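Local coordinates for synergistic-type venom protein S2C4 (Dendroaspis jamesoni kaimosae, PDB 7C28), which probably enhances the toxicity of other venom toxins, as a homodimeric three-finger protein of the synergistic type, at residues A19-C24 with R40-T45. Sequence-based numbering, arbitrary orientation.
Sequences AGQKIC and RGCTAT. With SO4 (sulfate ion), chain D.
With chi1 of Thr43 at -174°, OG1 lies anti to the backbone N and CG2 drops between N and the carbonyl carbon, so that the methyl meets CB of Ile23 at 4.0 Å. The two residues form an antiparallel, hydrogen-bonded pair near the open end of the hairpin made by strands 23-32 and 35-43, the middle finger of this three-finger toxin. Thr43 N donates to Ile23 O at 3.0 Å, and Ile23 N returns a longer bond to Thr43 O; both bonds are well short of straight at the hydrogen, near 138°. Lys22 and Ile23 together face Thr43, a classic beta bulge, and past it the strands give way to loop.

Next along, Cys24 and Cys42 make a non-hydrogen-bonded pair, with a bent CA-H...O contact from Cys24 CA to Gly41 O, 3.5 Å. Their side chains leave the sheet on the face away from Ile23 and Thr43, and each sulfur belongs to a separate disulfide, Cys24 to Cys3 and Cys42 to Cys17. These bridges lie in the disulfide-rich core from which the fingers spread.

Gln21, with CG beside its own backbone N and the chain extended beyond it, runs alongside the carbonyl of Thr43 and brings OE1 to 3.5 Å from CB of Cys42, a van der Waals contact, while OE1 accepts a hydrogen bond from Ala18 N. Farther out, one water bridges the two diverging segments, donating to Gly20 O and Ala44 O and accepting from Lys22 N.

At the other end, the Arg40 guanidinium holds a sulfate, probably from the crystallisation liquor, which also bonds to Tyr36 OH and Lys34 N of the second subunit. The grip is two-pronged and edge-on: NH2 reaches O3 of the sulfate at 2.7 Å, and NH1 reaches O1 at 2.9 Å in a nearly straight bond of 178°.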
# COMPACT_ATOMS: atom_id res chain seq x y z
N ALA A 19 -16.58 6.73 18.27
CA ALA A 19 -15.74 7.53 19.17
C ALA A 19 -14.31 7.03 19.20
O ALA A 19 -13.35 7.81 19.12
CB ALA A 19 -16.34 7.55 20.58
N GLY A 20 -14.13 5.71 19.32
CA GLY A 20 -12.82 5.12 19.46
C GLY A 20 -12.11 4.75 18.17
O GLY A 20 -11.06 4.11 18.23
N GLN A 21 -12.66 5.13 17.01
CA GLN A 21 -12.03 4.86 15.72
C GLN A 21 -11.38 6.17 15.27
O GLN A 21 -12.07 7.09 14.82
CB GLN A 21 -13.05 4.35 14.70
CG GLN A 21 -13.68 3.01 15.04
CD GLN A 21 -14.68 2.54 13.99
OE1 GLN A 21 -15.49 3.32 13.50
NE2 GLN A 21 -14.62 1.26 13.65
N LYS A 22 -10.05 6.25 15.39
CA LYS A 22 -9.35 7.51 15.13
C LYS A 22 -8.39 7.43 13.95
O LYS A 22 -7.50 8.27 13.83
CB LYS A 22 -8.61 7.97 16.39
CG LYS A 22 -9.41 7.79 17.68
CD LYS A 22 -8.59 8.15 18.91
CE LYS A 22 -9.50 8.44 20.11
NZ LYS A 22 -8.82 8.22 21.41
N ILE A 23 -8.56 6.45 13.06
CA ILE A 23 -7.68 6.26 11.91
C ILE A 23 -8.54 5.91 10.70
O ILE A 23 -9.51 5.16 10.82
CB ILE A 23 -6.64 5.15 12.19
CG1 ILE A 23 -5.85 5.43 13.47
CG2 ILE A 23 -5.70 4.97 11.01
CD1 ILE A 23 -4.89 6.58 13.38
N CYS A 24 -8.17 6.43 9.53
CA CYS A 24 -8.68 5.93 8.26
C CYS A 24 -7.64 4.99 7.65
O CYS A 24 -6.44 5.14 7.89
CB CYS A 24 -8.99 7.05 7.26
SG CYS A 24 -10.01 8.41 7.84
N ARG A 40 -11.48 0.65 2.05
CA ARG A 40 -11.34 1.91 2.77
C ARG A 40 -12.40 1.98 3.87
O ARG A 40 -13.52 1.50 3.70
CB ARG A 40 -11.48 3.11 1.82
CG ARG A 40 -10.53 3.09 0.63
CD ARG A 40 -10.99 4.07 -0.44
NE ARG A 40 -9.90 4.54 -1.29
CZ ARG A 40 -9.66 4.09 -2.53
NH1 ARG A 40 -10.44 3.15 -3.05
NH2 ARG A 40 -8.66 4.58 -3.24
N GLY A 41 -12.03 2.58 5.00
CA GLY A 41 -12.98 2.80 6.06
C GLY A 41 -12.30 3.29 7.33
O GLY A 41 -11.11 3.62 7.33
N CYS A 42 -13.09 3.35 8.40
CA CYS A 42 -12.63 3.69 9.74
C CYS A 42 -12.02 2.47 10.43
O CYS A 42 -12.33 1.32 10.12
CB CYS A 42 -13.78 4.22 10.59
SG CYS A 42 -14.62 5.68 9.93
N THR A 43 -11.17 2.75 11.42
CA THR A 43 -10.61 1.69 12.26
C THR A 43 -9.98 2.32 13.49
O THR A 43 -9.68 3.52 13.52
CB THR A 43 -9.58 0.85 11.50
OG1 THR A 43 -9.17 -0.25 12.33
CG2 THR A 43 -8.36 1.69 11.12
N ALA A 44 -9.79 1.49 14.51
CA ALA A 44 -9.14 1.91 15.75
C ALA A 44 -7.67 1.54 15.80
O ALA A 44 -6.88 2.26 16.41
CB ALA A 44 -9.85 1.29 16.96
N THR A 45 -7.30 0.43 15.17
CA THR A 45 -5.91 -0.01 15.05
C THR A 45 -5.62 -0.25 13.58
O THR A 45 -6.43 -0.85 12.87
CB THR A 45 -5.65 -1.28 15.86
OG1 THR A 45 -5.83 -1.00 17.26
CG2 THR A 45 -4.25 -1.80 15.63
S SO4 D . -9.04 2.92 -6.60
O1 SO4 D . -9.87 2.16 -5.67
O2 SO4 D . -8.06 2.04 -7.23
O3 SO4 D . -8.36 3.97 -5.86
O4 SO4 D . -9.89 3.51 -7.64
O HOH W 1 -8.28 4.71 17.51